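Local coordinates for uncharacterized CONSERVED DOMAIN PROTEIN (PDB 3LKV), which probably serves as the periplasmic substrate-binding component of an ABC transporter and holds a phenylalanine molecule in its ligand pocket, at residues P92-A97 with A255-G260; V155-L160 with Y198-N203; Y244-Q249 with Q269-S274. One frame throughout, in Å; residues are numbered along the deposited sequence.

Interaction 1: P92-A97 with A255-G260. With PHE (phenylalanine), chain B.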
loop_
_atom_site.group_PDB
_atom_site.type_symbol
_atom_site.label_atom_id
_atom_site.label_comp_id
_atom_site.label_asym_id
_atom_site.label_seq_id
_atom_site.Cartn_x
_atom_site.Cartn_y
_atom_site.Cartn_z
ATOM N N PRO A 92 1.517 24.365 3.026
ATOM C CA PRO A 92 0.888 24.206 1.724
ATOM C C PRO A 92 -0.185 23.137 1.681
ATOM O O PRO A 92 0.035 21.998 2.163
ATOM C CB PRO A 92 2.070 23.818 0.816
ATOM C CG PRO A 92 3.253 24.339 1.539
ATOM C CD PRO A 92 2.965 24.077 2.965
ATOM N N ILE A 93 -1.325 23.503 1.084
ATOM C CA ILE A 93 -2.461 22.632 0.843
ATOM C C ILE A 93 -2.676 22.545 -0.662
ATOM O O ILE A 93 -2.832 23.565 -1.346
ATOM C CB ILE A 93 -3.743 23.168 1.450
ATOM C CG1 ILE A 93 -3.602 23.231 2.985
ATOM C CG2 ILE A 93 -4.904 22.292 1.023
ATOM C CD1 ILE A 93 -4.600 24.109 3.734
ATOM N N VAL A 94 -2.694 21.326 -1.170
ATOM C CA VAL A 94 -3.069 21.068 -2.552
ATOM C C VAL A 94 -4.367 20.295 -2.498
ATOM O O VAL A 94 -4.409 19.176 -1.998
ATOM C CB VAL A 94 -2.063 20.190 -3.236
ATOM C CG1 VAL A 94 -2.559 19.880 -4.640
ATOM C CG2 VAL A 94 -0.651 20.893 -3.223
ATOM N N PHE A 95 -5.432 20.885 -2.959
ATOM C CA PHE A 95 -6.680 20.151 -2.983
ATOM C C PHE A 95 -6.775 19.510 -4.337
ATOM O O PHE A 95 -6.090 19.914 -5.303
ATOM C CB PHE A 95 -7.898 21.048 -2.741
ATOM C CG PHE A 95 -8.013 22.210 -3.718
ATOM C CD1 PHE A 95 -8.481 22.010 -4.999
ATOM C CD2 PHE A 95 -7.674 23.472 -3.335
ATOM C CE1 PHE A 95 -8.600 23.047 -5.869
ATOM C CE2 PHE A 95 -7.789 24.554 -4.211
ATOM C CZ PHE A 95 -8.252 24.327 -5.475
ATOM N N THR A 96 -7.594 18.474 -4.391
ATOM C CA THR A 96 -7.794 17.731 -5.584
ATOM C C THR A 96 -9.171 17.102 -5.627
ATOM O O THR A 96 -9.767 16.839 -4.633
ATOM C CB THR A 96 -6.644 16.723 -5.800
ATOM O OG1 THR A 96 -6.764 16.202 -7.121
ATOM C CG2 THR A 96 -6.630 15.562 -4.768
ATOM N N ALA A 97 -9.697 16.959 -6.824
ATOM C CA ALA A 97 -11.024 16.470 -7.076
ATOM C C ALA A 97 -12.025 17.305 -6.329
ATOM O O ALA A 97 -12.988 16.789 -5.734
ATOM C CB ALA A 97 -11.140 14.931 -6.706
ATOM N N ALA A 255 5.008 18.091 -6.124
ATOM C CA ALA A 255 6.461 18.125 -6.367
ATOM C C ALA A 255 6.960 19.560 -6.497
ATOM O O ALA A 255 8.026 19.891 -5.966
ATOM C CB ALA A 255 6.906 17.284 -7.568
ATOM N N ALA A 256 6.191 20.420 -7.174
ATOM C CA ALA A 256 6.645 21.796 -7.371
ATOM C C ALA A 256 6.739 22.458 -6.002
ATOM O O ALA A 256 7.691 23.163 -5.712
ATOM C CB ALA A 256 5.692 22.566 -8.335
ATOM N N ILE A 257 5.807 22.169 -5.116
ATOM C CA ILE A 257 5.840 22.813 -3.799
ATOM C C ILE A 257 7.034 22.314 -2.993
ATOM O O ILE A 257 7.732 23.074 -2.310
ATOM C CB ILE A 257 4.503 22.594 -3.046
ATOM C CG1 ILE A 257 3.423 23.405 -3.767
ATOM C CG2 ILE A 257 4.594 22.965 -1.549
ATOM C CD1 ILE A 257 1.971 23.138 -3.385
ATOM N N LEU A 258 7.261 21.022 -3.061
ATOM C CA LEU A 258 8.359 20.413 -2.314
ATOM C C LEU A 258 9.691 21.022 -2.750
ATOM O O LEU A 258 10.599 21.098 -1.975
ATOM C CB LEU A 258 8.374 18.879 -2.535
ATOM C CG LEU A 258 7.294 18.080 -1.764
ATOM C CD1 LEU A 258 7.299 16.660 -2.199
ATOM C CD2 LEU A 258 7.492 18.158 -0.250
ATOM N N GLU A 259 9.771 21.454 -3.986
ATOM C CA GLU A 259 10.947 22.054 -4.535
ATOM C C GLU A 259 11.020 23.556 -4.322
ATOM O O GLU A 259 11.849 24.220 -4.902
ATOM C CB GLU A 259 11.026 21.709 -6.046
ATOM C CG GLU A 259 11.477 20.258 -6.206
ATOM C CD GLU A 259 10.992 19.562 -7.479
ATOM O OE1 GLU A 259 10.728 20.276 -8.508
ATOM O OE2 GLU A 259 10.901 18.284 -7.403
ATOM N N GLY A 260 10.174 24.083 -3.463
ATOM C CA GLY A 260 10.269 25.451 -3.079
ATOM C C GLY A 260 9.321 26.418 -3.764
ATOM O O GLY A 260 9.493 27.606 -3.588
HETATM N N PHE B . -15.688 16.679 -6.717
HETATM C CA PHE B . -16.171 16.065 -5.415
HETATM C C PHE B . -15.913 17.076 -4.265
HETATM O O PHE B . -15.736 18.287 -4.588
HETATM C CB PHE B . -15.539 14.690 -5.157
HETATM C CG PHE B . -16.156 13.575 -5.998
HETATM C CD1 PHE B . -17.445 13.093 -5.705
HETATM C CD2 PHE B . -15.483 13.033 -7.071
HETATM C CE1 PHE B . -18.020 12.125 -6.463
HETATM C CE2 PHE B . -16.048 12.054 -7.830
HETATM C CZ PHE B . -17.316 11.586 -7.555
HETATM O OXT PHE B . -15.909 16.765 -3.053
#
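Ile-257, near the end of helix 243-258, meets segment 92-97 with two of its methyl groups, CD1 on Val-94 of the strand and CG2 on Pro-92 just before it, and both contacts are purely apolar. The tight one is buried: CD1 of Ile-257 lies 3.5 Å from CG2 of Val-94, closer than carbons usually pack. CG1 of Ile-257 stands anti to the carbonyl carbon (chi1 -69°), which carries CD1 toward the strand, while CG2 is left on the other branch for Pro-92. The Pro-92 contact is almost as close but lies nearer the surface: CG2 of Ile-257 rests against the proline ring, 3.6 Å from its CB and equally near its CG. This is helix-on-sheet packing in a periplasmic-binding-protein fold, with helix 243-258 lying against the parallel sheet of one lobe; Val-72 of the adjacent strand also touches Val-94 and Ile-257. Beyond Ile-257 the chain opens to solvent at Glu-259 and Gly-260. The helix ends in a Schellman motif, with Gly-260 N bonded to Ile-257 O at 2.9 Å and Gly-260 at positive phi. At the far end of segment 92-97, Ala-97 O accepts a 2.9 Å hydrogen bond from N of the bound phenylalanine.

Interaction 2: V155-L160 with Y198-N203. With PHE (phenylalanine), chain B.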
loop_
_atom_site.group_PDB
_atom_site.type_symbol
_atom_site.label_atom_id
_atom_site.label_comp_id
_atom_site.label_asym_id
_atom_site.label_seq_id
_atom_site.Cartn_x
_atom_site.Cartn_y
_atom_site.Cartn_z
ATOM N N VAL A 155 -23.884 21.840 -3.745
ATOM C CA VAL A 155 -24.591 23.112 -3.830
ATOM C C VAL A 155 -24.170 23.831 -5.093
ATOM O O VAL A 155 -25.027 24.230 -5.901
ATOM C CB VAL A 155 -24.401 23.968 -2.556
ATOM C CG1 VAL A 155 -25.007 25.448 -2.722
ATOM C CG2 VAL A 155 -25.053 23.255 -1.353
ATOM N N SER A 156 -22.868 23.918 -5.354
ATOM C CA SER A 156 -22.414 24.556 -6.601
ATOM C C SER A 156 -22.982 23.823 -7.823
ATOM O O SER A 156 -23.431 24.452 -8.771
ATOM C CB SER A 156 -20.886 24.568 -6.675
ATOM O OG SER A 156 -20.334 25.241 -5.567
ATOM N N LEU A 157 -22.957 22.493 -7.819
ATOM C CA LEU A 157 -23.496 21.764 -8.936
ATOM C C LEU A 157 -25.013 21.972 -9.126
ATOM O O LEU A 157 -25.468 22.100 -10.264
ATOM C CB LEU A 157 -23.169 20.271 -8.868
ATOM C CG LEU A 157 -21.678 19.886 -9.000
ATOM C CD1 LEU A 157 -21.470 18.479 -8.416
ATOM C CD2 LEU A 157 -21.173 19.964 -10.439
HETATM N N MSE A 158 -25.781 22.015 -8.044
HETATM C CA MSE A 158 -27.225 22.282 -8.139
HETATM C C MSE A 158 -27.493 23.665 -8.780
HETATM O O MSE A 158 -28.465 23.817 -9.515
HETATM C CB MSE A 158 -27.927 22.173 -6.774
HETATM C CG MSE A 158 -27.935 20.754 -6.227
HETATM SE SE MSE A 158 -28.949 19.567 -7.467
HETATM C CE MSE A 158 -30.624 20.630 -7.400
ATOM N N GLU A 159 -26.646 24.668 -8.531
ATOM C CA GLU A 159 -26.885 25.955 -9.164
ATOM C C GLU A 159 -26.695 25.798 -10.665
ATOM O O GLU A 159 -27.423 26.384 -11.436
ATOM C CB GLU A 159 -25.939 27.019 -8.657
ATOM C CG GLU A 159 -26.401 27.694 -7.371
ATOM C CD GLU A 159 -25.349 28.657 -6.798
ATOM O OE1 GLU A 159 -24.582 29.234 -7.599
ATOM O OE2 GLU A 159 -25.290 28.822 -5.553
ATOM N N LEU A 160 -25.718 25.007 -11.087
ATOM C CA LEU A 160 -25.511 24.805 -12.517
ATOM C C LEU A 160 -26.630 23.951 -13.116
ATOM O O LEU A 160 -27.060 24.176 -14.253
ATOM C CB LEU A 160 -24.170 24.153 -12.812
ATOM C CG LEU A 160 -22.942 25.052 -12.597
ATOM C CD1 LEU A 160 -21.682 24.160 -12.620
ATOM C CD2 LEU A 160 -22.816 26.202 -13.650
ATOM N N TYR A 198 -30.151 11.997 -12.220
ATOM C CA TYR A 198 -28.826 12.501 -12.443
ATOM C C TYR A 198 -28.031 12.250 -11.186
ATOM O O TYR A 198 -28.262 12.859 -10.157
ATOM C CB TYR A 198 -28.874 14.001 -12.743
ATOM C CG TYR A 198 -27.511 14.676 -12.950
ATOM C CD1 TYR A 198 -26.598 14.167 -13.839
ATOM C CD2 TYR A 198 -27.176 15.843 -12.282
ATOM C CE1 TYR A 198 -25.396 14.782 -14.070
ATOM C CE2 TYR A 198 -25.942 16.491 -12.513
ATOM C CZ TYR A 198 -25.056 15.953 -13.407
ATOM O OH TYR A 198 -23.831 16.532 -13.625
ATOM N N ALA A 199 -27.084 11.328 -11.269
ATOM C CA ALA A 199 -26.253 11.006 -10.125
ATOM C C ALA A 199 -25.054 11.977 -10.202
ATOM O O ALA A 199 -24.172 11.820 -11.033
ATOM C CB ALA A 199 -25.794 9.518 -10.178
ATOM N N LEU A 200 -25.051 13.004 -9.378
ATOM C CA LEU A 200 -24.019 14.003 -9.508
ATOM C C LEU A 200 -22.741 13.705 -8.707
ATOM O O LEU A 200 -22.627 12.702 -7.981
ATOM C CB LEU A 200 -24.569 15.410 -9.232
ATOM C CG LEU A 200 -25.330 15.731 -7.995
ATOM C CD1 LEU A 200 -24.531 15.262 -6.923
ATOM C CD2 LEU A 200 -25.568 17.223 -7.873
ATOM N N ILE A 201 -21.773 14.590 -8.919
ATOM C CA ILE A 201 -20.491 14.595 -8.214
ATOM C C ILE A 201 -20.705 15.079 -6.784
ATOM O O ILE A 201 -20.449 16.258 -6.418
ATOM C CB ILE A 201 -19.461 15.424 -8.999
ATOM C CG1 ILE A 201 -19.291 14.820 -10.388
ATOM C CG2 ILE A 201 -18.051 15.541 -8.263
ATOM C CD1 ILE A 201 -18.846 13.322 -10.412
ATOM N N ASP A 202 -21.164 14.132 -5.986
ATOM C CA ASP A 202 -21.436 14.349 -4.580
ATOM C C ASP A 202 -20.931 13.099 -3.872
ATOM O O ASP A 202 -21.257 12.003 -4.288
ATOM C CB ASP A 202 -22.952 14.500 -4.435
ATOM C CG ASP A 202 -23.466 14.479 -3.007
ATOM O OD1 ASP A 202 -23.146 13.523 -2.235
ATOM O OD2 ASP A 202 -24.274 15.429 -2.677
ATOM N N ASN A 203 -20.178 13.278 -2.788
ATOM C CA ASN A 203 -19.586 12.164 -2.037
ATOM C C ASN A 203 -20.577 11.256 -1.314
ATOM O O ASN A 203 -20.367 10.060 -1.198
ATOM C CB ASN A 203 -18.571 12.738 -1.024
ATOM C CG ASN A 203 -17.429 13.467 -1.722
ATOM O OD1 ASN A 203 -16.599 12.817 -2.401
ATOM N ND2 ASN A 203 -17.398 14.805 -1.611
HETATM N N PHE B . -15.688 16.679 -6.717
HETATM C CA PHE B . -16.171 16.065 -5.415
HETATM C C PHE B . -15.913 17.076 -4.265
HETATM O O PHE B . -15.736 18.287 -4.588
HETATM C CB PHE B . -15.539 14.690 -5.157
HETATM C CG PHE B . -16.156 13.575 -5.998
HETATM C CD1 PHE B . -17.445 13.093 -5.705
HETATM C CD2 PHE B . -15.483 13.033 -7.071
HETATM C CE1 PHE B . -18.020 12.125 -6.463
HETATM C CE2 PHE B . -16.048 12.054 -7.830
HETATM C CZ PHE B . -17.316 11.586 -7.555
HETATM O OXT PHE B . -15.909 16.765 -3.053
#
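The wall of the phenylalanine pocket is backed here by a helix: Leu-157 of segment 155-160 presses on the loop at 200-201, and the far side of Ile-201 faces the ligand. CD1 of Leu-157 does the closest touching, 3.2 Å from the carbonyl O of Ile-201 and 3.7 Å from its CB, the two side chains crossing at a slant. Leu-157 CB, nearer the backbone on the same side chain, sits 4.0 Å from CD2 of Leu-200. That methyl also receives the selenium of Met-158, a selenomethionine, at 4.1 Å; the chain of Met-158 folds at both outer torsions, laying the selenium crosswise over the Leu-200 methyl. Leu-200 holds its CG between the backbone N and the carbonyl carbon (chi1 52°), and its CD2 thereby meets both helix residues.

Ile-201 is the centre of an inverse gamma turn and divides its surface between helix and ligand. CB meets Leu-157, and CD1 reaches CZ of the ligand's ring at 3.7 Å. Two residues on, Asn-203 gives ND2 to the ligand's OXT in a hydrogen bond of 2.9 Å and 158°. His-19, itself a residue of the pocket, bonds OD1 of Asn-203 through NE2 and so helps fix the amide's rotation.

Asp-202, the N-cap of the following helix, caps Val-205 N through OD1, while OD2 is held by Asn-148 N. Around the contact, Met-158 packs on Val-145 and Tyr-147 of strand 142-147, the neighbour of strand 196-199 in the mixed sheet. Leu-157 also leans on Val-126 of helix 126-136, so helix 152-167 touches another helix as well as the sheet.

Interaction 3: Y244-Q249 with Q269-S274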
loop_
_atom_site.group_PDB
_atom_site.type_symbol
_atom_site.label_atom_id
_atom_site.label_comp_id
_atom_site.label_asym_id
_atom_site.label_seq_id
_atom_site.Cartn_x
_atom_site.Cartn_y
_atom_site.Cartn_z
ATOM N N TYR A 244 -7.878 8.947 -11.997
ATOM C CA TYR A 244 -6.487 8.494 -11.829
ATOM C C TYR A 244 -5.568 9.571 -12.420
ATOM O O TYR A 244 -4.630 9.967 -11.786
ATOM C CB TYR A 244 -6.257 7.108 -12.441
ATOM C CG TYR A 244 -4.831 6.663 -12.389
ATOM C CD1 TYR A 244 -4.329 6.014 -11.280
ATOM C CD2 TYR A 244 -3.975 6.885 -13.445
ATOM C CE1 TYR A 244 -2.996 5.606 -11.214
ATOM C CE2 TYR A 244 -2.640 6.451 -13.404
ATOM C CZ TYR A 244 -2.155 5.831 -12.278
ATOM O OH TYR A 244 -0.829 5.415 -12.216
ATOM N N GLN A 245 -5.890 10.100 -13.597
ATOM C CA GLN A 245 -5.032 11.107 -14.217
ATOM C C GLN A 245 -5.030 12.414 -13.485
ATOM O O GLN A 245 -4.033 13.144 -13.491
ATOM C CB GLN A 245 -5.402 11.355 -15.693
ATOM C CG GLN A 245 -5.055 10.183 -16.646
ATOM C CD GLN A 245 -3.597 9.694 -16.517
ATOM O OE1 GLN A 245 -2.676 10.481 -16.282
ATOM N NE2 GLN A 245 -3.412 8.395 -16.647
ATOM N N ILE A 246 -6.163 12.756 -12.910
ATOM C CA ILE A 246 -6.219 13.943 -12.036
ATOM C C ILE A 246 -5.274 13.754 -10.849
ATOM O O ILE A 246 -4.581 14.658 -10.441
ATOM C CB ILE A 246 -7.658 14.153 -11.488
ATOM C CG1 ILE A 246 -8.597 14.602 -12.608
ATOM C CG2 ILE A 246 -7.661 15.165 -10.271
ATOM C CD1 ILE A 246 -10.126 14.586 -12.171
ATOM N N GLY A 247 -5.245 12.564 -10.276
ATOM C CA GLY A 247 -4.277 12.288 -9.221
ATOM C C GLY A 247 -2.847 12.441 -9.736
ATOM O O GLY A 247 -2.030 13.078 -9.087
ATOM N N VAL A 248 -2.554 11.883 -10.911
ATOM C CA VAL A 248 -1.233 12.049 -11.504
ATOM C C VAL A 248 -0.871 13.515 -11.680
ATOM O O VAL A 248 0.232 13.945 -11.321
ATOM C CB VAL A 248 -1.085 11.262 -12.840
ATOM C CG1 VAL A 248 0.295 11.570 -13.546
ATOM C CG2 VAL A 248 -1.262 9.749 -12.577
ATOM N N GLN A 249 -1.802 14.330 -12.135
ATOM C CA GLN A 249 -1.499 15.765 -12.255
ATOM C C GLN A 249 -1.368 16.448 -10.916
ATOM O O GLN A 249 -0.666 17.445 -10.805
ATOM C CB GLN A 249 -2.584 16.529 -12.998
ATOM C CG GLN A 249 -2.806 16.262 -14.454
ATOM C CD GLN A 249 -4.011 17.105 -14.964
ATOM O OE1 GLN A 249 -4.100 18.331 -14.759
ATOM N NE2 GLN A 249 -4.945 16.431 -15.577
ATOM N N GLN A 269 -5.920 24.322 -11.588
ATOM C CA GLN A 269 -6.205 23.732 -12.866
ATOM C C GLN A 269 -7.609 23.141 -12.869
ATOM O O GLN A 269 -8.029 22.527 -11.890
ATOM C CB GLN A 269 -5.191 22.619 -13.082
ATOM C CG GLN A 269 -5.271 21.938 -14.410
ATOM C CD GLN A 269 -4.620 22.796 -15.465
ATOM O OE1 GLN A 269 -3.522 23.344 -15.233
ATOM N NE2 GLN A 269 -5.305 22.959 -16.617
ATOM N N VAL A 270 -8.334 23.312 -13.970
ATOM C CA VAL A 270 -9.652 22.705 -14.093
ATOM C C VAL A 270 -9.553 21.483 -14.996
ATOM O O VAL A 270 -9.010 21.584 -16.062
ATOM C CB VAL A 270 -10.684 23.743 -14.613
ATOM C CG1 VAL A 270 -12.082 23.120 -14.625
ATOM C CG2 VAL A 270 -10.665 25.035 -13.711
ATOM N N ALA A 271 -10.019 20.321 -14.559
ATOM C CA ALA A 271 -9.978 19.120 -15.396
ATOM C C ALA A 271 -10.745 19.308 -16.715
ATOM O O ALA A 271 -11.719 20.061 -16.782
ATOM C CB ALA A 271 -10.532 17.935 -14.676
ATOM N N LYS A 272 -10.280 18.623 -17.761
ATOM C CA LYS A 272 -10.944 18.653 -19.097
ATOM C C LYS A 272 -11.016 17.245 -19.705
ATOM O O LYS A 272 -10.325 16.327 -19.261
ATOM C CB LYS A 272 -10.199 19.578 -20.057
ATOM C CG LYS A 272 -10.013 21.034 -19.572
ATOM C CD LYS A 272 -11.330 21.871 -19.594
ATOM C CE LYS A 272 -11.104 23.309 -18.978
ATOM N NZ LYS A 272 -12.320 24.177 -18.967
ATOM N N GLY A 273 -11.873 17.074 -20.706
ATOM C CA GLY A 273 -11.963 15.794 -21.420
ATOM C C GLY A 273 -12.568 14.692 -20.572
ATOM O O GLY A 273 -11.899 14.069 -19.750
ATOM N N SER A 274 -13.848 14.452 -20.768
ATOM C CA SER A 274 -14.539 13.432 -20.020
ATOM C C SER A 274 -14.720 12.252 -20.954
ATOM O O SER A 274 -14.776 12.442 -22.144
ATOM C CB SER A 274 -15.886 13.984 -19.544
ATOM O OG SER A 274 -15.739 15.266 -18.926
#
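Ile-246 and Ala-271 make the apolar part of this contact, with CD1 of the isoleucine 4.2 Å from CB of the alanine. CG1 of Ile-246 is anti to the carbonyl carbon (chi1 -70°) and the chain runs on extended, bringing the terminal methyl to Ala-271, just past the end of strand 269-270, although the side chain does not start out toward it. Both residues are buried, and both also touch Phe-241, which joins them in one small apolar cluster.

The polar side chains meet without hydrogen bonding to each other. OE1 of Gln-249 comes 3.8 Å from CG of Gln-269, a plain van der Waals approach to a methylene. Gln-249 is extended beyond CG, whereas Gln-269 bends at chi2 (78°); the side chains cross at about a right angle and their amide planes stand 66° apart. This pair lies toward the surface, and Gln-269 is exposed.

Backbone bonds join strand 269-270 to strand 117-121 through Gly-119 and Ser-121. The whole is helix-on-sheet packing at the edge of one lobe of a periplasmic-binding-protein fold, and segment 269-274 crosses between lobes, leading from the parallel sheet toward strand 275-278 of the other sheet. Helix 243-258 lies on a face of the parallel sheet, roughly antiparallel to strand 93-98, with strand 269-270 at the edge and Leu-120 of strand 117-121 touching both glutamines.

How the interactions relate
Interactions 1 and 3 both use helix 243-258, packing its later and earlier turns against the same parallel sheet, and they touch where Thr-96 OG1 lies 3.4 Å from Ile-246 CG2. Interaction 2 belongs to the other sheet, its centre about 26 Å from that of interaction 1, yet both contacts reach the bound phenylalanine, at its amino group and its carboxylate respectively, so the ligand spans the two lobes. Interactions 1 and 2 are buried and bring apolar side chains together. Interaction 3 is only partly buried, pairing an apolar inner contact with glutamines toward the surface, and its segments make no direct bond to the ligand.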